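PDB 5YNL: arginase from Glaciozyma antarctica, which is a cold-adapted enzyme that probably hydrolyses L-arginine to L-ornithine and urea, as arginases do. Local coordinates for residues 50-54 with 144-148; 171-175 with 226-230. One frame throughout, in Å; residues are numbered along the deposited sequence.

Interaction 1 (50-54 with 144-148)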
loop_
_atom_site.group_PDB
_atom_site.type_symbol
_atom_site.label_atom_id
_atom_site.label_comp_id
_atom_site.label_asym_id
_atom_site.label_seq_id
_atom_site.Cartn_x
_atom_site.Cartn_y
_atom_site.Cartn_z
ATOM N N PRO A 50 9.033 -14.696 9.136
ATOM C CA PRO A 50 9.257 -15.972 8.432
ATOM C C PRO A 50 9.594 -15.757 6.966
ATOM O O PRO A 50 9.861 -16.726 6.266
ATOM C CB PRO A 50 7.896 -16.686 8.527
ATOM C CG PRO A 50 6.903 -15.649 9.123
ATOM C CD PRO A 50 7.607 -14.322 9.162
ATOM N N PHE A 51 9.581 -14.508 6.508
ATOM C CA PHE A 51 9.759 -14.204 5.088
ATOM C C PHE A 51 11.083 -13.496 4.752
ATOM O O PHE A 51 11.752 -13.851 3.768
ATOM C CB PHE A 51 8.576 -13.360 4.584
ATOM C CG PHE A 51 7.234 -13.954 4.905
ATOM C CD1 PHE A 51 6.891 -15.223 4.444
ATOM C CD2 PHE A 51 6.315 -13.250 5.670
ATOM C CE1 PHE A 51 5.643 -15.775 4.746
ATOM C CE2 PHE A 51 5.076 -13.787 5.972
ATOM C CZ PHE A 51 4.735 -15.053 5.514
ATOM N N LEU A 52 11.453 -12.506 5.566
ATOM C CA LEU A 52 12.583 -11.615 5.252
ATOM C C LEU A 52 13.972 -12.259 5.298
ATOM O O LEU A 52 14.157 -13.322 5.881
ATOM C CB LEU A 52 12.569 -10.379 6.164
ATOM C CG LEU A 52 11.907 -9.112 5.625
ATOM C CD1 LEU A 52 11.008 -9.429 4.454
ATOM C CD2 LEU A 52 11.105 -8.421 6.717
ATOM N N ALA A 53 14.944 -11.586 4.682
ATOM C CA ALA A 53 16.334 -12.047 4.649
ATOM C C ALA A 53 17.063 -11.718 5.948
ATOM O O ALA A 53 16.937 -10.594 6.480
ATOM C CB ALA A 53 17.074 -11.450 3.463
ATOM N N THR A 54 17.837 -12.703 6.417
ATOM C CA THR A 54 18.492 -12.689 7.725
ATOM C C THR A 54 19.379 -11.474 7.973
ATOM O O THR A 54 19.542 -11.067 9.124
ATOM C CB THR A 54 19.294 -13.975 7.979
ATOM N N LYS A 144 14.369 -10.805 -3.088
ATOM C CA LYS A 144 15.645 -10.832 -2.383
ATOM C C LYS A 144 15.497 -10.865 -0.862
ATOM O O LYS A 144 16.492 -10.818 -0.139
ATOM C CB LYS A 144 16.495 -9.627 -2.799
ATOM C CG LYS A 144 16.995 -9.705 -4.223
ATOM C CD LYS A 144 17.598 -8.384 -4.691
ATOM C CE LYS A 144 18.854 -8.027 -3.930
ATOM N NZ LYS A 144 19.815 -7.255 -4.783
ATOM N N GLY A 145 14.262 -10.938 -0.378
ATOM C CA GLY A 145 14.011 -10.932 1.055
ATOM C C GLY A 145 13.925 -9.528 1.637
ATOM O O GLY A 145 13.863 -9.323 2.856
ATOM N N GLN A 146 13.930 -8.531 0.764
ATOM C CA GLN A 146 13.821 -7.169 1.250
ATOM C C GLN A 146 12.379 -6.847 1.619
ATOM O O GLN A 146 11.445 -7.517 1.172
ATOM C CB GLN A 146 14.337 -6.191 0.201
ATOM C CG GLN A 146 15.788 -6.399 -0.142
ATOM C CD GLN A 146 16.339 -5.252 -0.941
ATOM O OE1 GLN A 146 15.590 -4.422 -1.441
ATOM N NE2 GLN A 146 17.655 -5.193 -1.061
ATOM N N LEU A 147 12.196 -5.835 2.460
ATOM C CA LEU A 147 10.871 -5.256 2.650
ATOM C C LEU A 147 10.866 -4.048 1.719
ATOM O O LEU A 147 11.664 -3.142 1.913
ATOM C CB LEU A 147 10.685 -4.823 4.109
ATOM C CG LEU A 147 9.274 -4.665 4.687
ATOM C CD1 LEU A 147 9.366 -4.535 6.194
ATOM C CD2 LEU A 147 8.569 -3.455 4.078
ATOM N N THR A 148 10.025 -4.050 0.687
ATOM C CA THR A 148 10.037 -2.966 -0.304
ATOM C C THR A 148 9.146 -1.802 0.135
ATOM O O THR A 148 7.910 -1.934 0.222
ATOM C CB THR A 148 9.566 -3.451 -1.669
ATOM O OG1 THR A 148 10.209 -4.701 -1.965
ATOM C CG2 THR A 148 9.875 -2.416 -2.745
#

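Interaction 2 (171-175 with 226-230)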
loop_
_atom_site.group_PDB
_atom_site.type_symbol
_atom_site.label_atom_id
_atom_site.label_comp_id
_atom_site.label_asym_id
_atom_site.label_seq_id
_atom_site.Cartn_x
_atom_site.Cartn_y
_atom_site.Cartn_z
ATOM N N GLU A 171 0.935 -15.838 -2.004
ATOM C CA GLU A 171 0.056 -16.069 -0.871
ATOM C C GLU A 171 -0.050 -14.865 0.054
ATOM O O GLU A 171 -0.496 -14.996 1.201
ATOM C CB GLU A 171 0.495 -17.319 -0.106
ATOM C CG GLU A 171 0.417 -18.624 -0.952
ATOM C CD GLU A 171 -0.988 -18.890 -1.464
ATOM O OE1 GLU A 171 -1.948 -18.348 -0.875
ATOM O OE2 GLU A 171 -1.150 -19.636 -2.448
ATOM N N ALA A 172 0.330 -13.684 -0.439
ATOM C CA ALA A 172 0.245 -12.472 0.389
ATOM C C ALA A 172 -1.204 -11.997 0.537
ATOM O O ALA A 172 -2.093 -12.431 -0.205
ATOM C CB ALA A 172 1.100 -11.364 -0.190
ATOM N N CYS A 173 -1.445 -11.093 1.476
ATOM C CA CYS A 173 -2.739 -10.438 1.541
ATOM C C CYS A 173 -2.531 -8.926 1.423
ATOM O O CYS A 173 -1.402 -8.454 1.562
ATOM C CB CYS A 173 -3.443 -10.793 2.845
ATOM S SG CYS A 173 -2.660 -10.140 4.303
ATOM N N LEU A 174 -3.591 -8.160 1.168
ATOM C CA LEU A 174 -3.406 -6.738 0.903
ATOM C C LEU A 174 -4.284 -5.879 1.790
ATOM O O LEU A 174 -5.522 -6.039 1.807
ATOM C CB LEU A 174 -3.696 -6.427 -0.566
ATOM C CG LEU A 174 -3.781 -4.974 -1.081
ATOM C CD1 LEU A 174 -2.510 -4.177 -0.801
ATOM C CD2 LEU A 174 -4.095 -4.960 -2.583
ATOM N N ILE A 175 -3.657 -4.962 2.526
ATOM C CA ILE A 175 -4.421 -4.036 3.358
ATOM C C ILE A 175 -4.310 -2.659 2.734
ATOM O O ILE A 175 -3.217 -2.104 2.583
ATOM C CB ILE A 175 -3.917 -4.028 4.802
ATOM C CG1 ILE A 175 -4.117 -5.414 5.405
ATOM C CG2 ILE A 175 -4.670 -2.978 5.669
ATOM C CD1 ILE A 175 -3.647 -5.490 6.812
ATOM N N GLU A 226 -10.942 -12.019 -1.630
ATOM C CA GLU A 226 -10.964 -12.296 -0.199
ATOM C C GLU A 226 -9.597 -12.016 0.421
ATOM O O GLU A 226 -9.394 -12.235 1.621
ATOM C CB GLU A 226 -11.341 -13.747 0.050
ATOM C CG GLU A 226 -10.277 -14.696 -0.432
ATOM C CD GLU A 226 -10.717 -15.512 -1.627
ATOM O OE1 GLU A 226 -11.607 -15.054 -2.392
ATOM O OE2 GLU A 226 -10.172 -16.624 -1.793
ATOM N N ARG A 227 -8.661 -11.544 -0.399
ATOM C CA ARG A 227 -7.317 -11.235 0.079
ATOM C C ARG A 227 -7.124 -9.719 0.285
ATOM O O ARG A 227 -6.111 -9.278 0.816
ATOM C CB ARG A 227 -6.265 -11.800 -0.893
ATOM C CG ARG A 227 -5.493 -13.064 -0.433
ATOM C CD ARG A 227 -6.384 -14.215 0.004
ATOM N NE ARG A 227 -6.580 -14.235 1.459
ATOM C CZ ARG A 227 -7.157 -15.235 2.129
ATOM N NH1 ARG A 227 -7.600 -16.308 1.481
ATOM N NH2 ARG A 227 -7.290 -15.168 3.450
ATOM N N ILE A 228 -8.106 -8.922 -0.117
ATOM C CA ILE A 228 -8.021 -7.474 0.082
ATOM C C ILE A 228 -8.988 -6.974 1.154
ATOM O O ILE A 228 -10.118 -7.472 1.256
ATOM C CB ILE A 228 -8.190 -6.674 -1.251
ATOM C CG1 ILE A 228 -8.217 -5.153 -0.988
ATOM C CG2 ILE A 228 -9.396 -7.165 -2.045
ATOM C CD1 ILE A 228 -8.258 -4.275 -2.255
ATOM N N VAL A 229 -8.522 -6.016 1.970
ATOM C CA VAL A 229 -9.384 -5.331 2.926
ATOM C C VAL A 229 -9.110 -3.825 2.906
ATOM O O VAL A 229 -7.951 -3.385 2.754
ATOM C CB VAL A 229 -9.302 -5.962 4.359
ATOM C CG1 VAL A 229 -7.926 -5.757 4.979
ATOM C CG2 VAL A 229 -10.384 -5.405 5.274
ATOM N N TYR A 230 -10.183 -3.042 3.021
ATOM C CA TYR A 230 -10.115 -1.592 2.939
ATOM C C TYR A 230 -10.366 -0.978 4.325
ATOM O O TYR A 230 -11.316 -1.360 5.037
ATOM C CB TYR A 230 -11.187 -1.072 1.981
ATOM C CG TYR A 230 -10.929 -1.286 0.509
ATOM C CD1 TYR A 230 -10.100 -0.433 -0.200
ATOM C CD2 TYR A 230 -11.546 -2.312 -0.185
ATOM C CE1 TYR A 230 -9.872 -0.611 -1.551
ATOM C CE2 TYR A 230 -11.322 -2.498 -1.550
ATOM C CZ TYR A 230 -10.482 -1.640 -2.218
ATOM O OH TYR A 230 -10.244 -1.808 -3.563
#

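Interaction 1 (50-54 with 144-148)
In the α/β arginase fold, Leu52 and Ala53 of the N-terminal loop meet Gly145 at the turn between helix 124-142 and strand 147-152, just ahead of the parallel β-sheet. A single backbone hydrogen bond joins the two segments: Ala53 N donates to Gly145 O at 3.1 Å. The N-H points well at the acceptor (162°), but it reaches the carbonyl from the flank, with a C=O...N angle of 116° and a modest tilt out of the carbonyl plane. Gly145 has a positive phi, in the left-handed conformation that glycine adopts most readily, and its bare backbone lies close to the loop. Its CA and that of Ala53 are 4.4 Å apart, the nearest such pair between the segments.

Leu52 contributes most of the side-chain contact. It is off the usual staggered positions at both torsions, and a chi2 of 18° leaves CD1 nearly eclipsed with CA. CD1 approaches the same Gly145 oxygen to 3.3 Å, so this carbonyl has an amide donor and a methyl group packed around it; CG is almost as near. The other methyl, CD2, meets Leu147 CD1 at 4.3 Å, a looser apolar contact. Both leucines also touch Trp95, which extends this hydrophobic patch beyond the two segments.

Leu147 forms backbone hydrogen bonds with Thr57 and Gly59 of strand 57-63, the strand that follows the loop, so loop and turn meet just before their two strands begin to pair. Gln146 points away from the loop at its CB, and its amide is engaged by other partners, OE1 by His141 of helix 124-142 and NE2 by Asp98. On the Lys144 side of the turn, the methyl CB of Ala53 points toward the second segment and rests 3.7 Å from Lys144 O.

Interaction 2 (171-175 with 226-230)
Ile175 and Val229 lie side by side and point the same way, their CG1 atoms 3.8 Å apart. With the residues paired on one face of the sheet, the torsions set which branches meet. Val229 has chi1 near 67°, which sets CG1 between its own backbone N and carbonyl carbon, while Ile175 carries CG1 beside its N and opposite its carbonyl carbon (chi1 -63°). Helix 254-273 covers this face: Leu270 touches Ile175, and Ala269 and Val273 touch Val229.

Leu174 and Ile228 occupy the other face. Leu174 CG and Ile228 CG1 both lie trans to their backbone N, and the outer methyls, Leu174 CD2 and Ile228 CD1, meet at 4.2 Å.

These pairs are neighbours on strands 173-177 and 228-233, adjacent in the parallel sheet of the arginase α/β fold; the axes of 173-175 and 228-230 approach to 4.9 Å, with 10° between their directions. The hydrogen bonding has the staggered pattern of parallel strands, in which one residue bonds to the two that flank its partner. Leu174 N donates to Arg227 O at 2.8 Å, and Val229 N donates to Leu174 O at 3.0 Å. Both donors lie close to the line of the carbonyl bond. Leu174 O also receives a CA-H...O contact from Ile228 CA at 3.4 Å.

At the start of the strands, Arg227 bends at its second and third torsions. Its CG packs on Ala172 O at 3.5 Å, and the guanidinium NH2 bonds to Val273 O at the end of helix 254-273. Arg279 lies close to this guanidinium group but is salt-bridged to Glu171, which probably eases the repulsion between the two arginines. Cys173, which touches Val273 as well, places CB 3.7 Å from Arg227 O.

Followed from the N terminus, the chain passes through 50-54, strands 57-63 and 96-99 and helix 124-142 before 144-148 returns to the loop, closing interaction 1 across 89 intervening residues. Helix 158-168 then leads to 171-175, and a further 50 residues, largely without regular structure, separate it from 226-230, where interaction 2 closes. The two closures follow in series, neither nested nor crossed. Both reach the same parallel sheet, but strands 324-330 and 281-286 lie between 147-152 and 173-177. The centres of the two interactions are about 19 Å apart and their nearest atoms about 7 Å. Interaction 1 ties the loop before strand 57-63 to the turn before strand 147-152; interaction 2 pairs strands within the sheet.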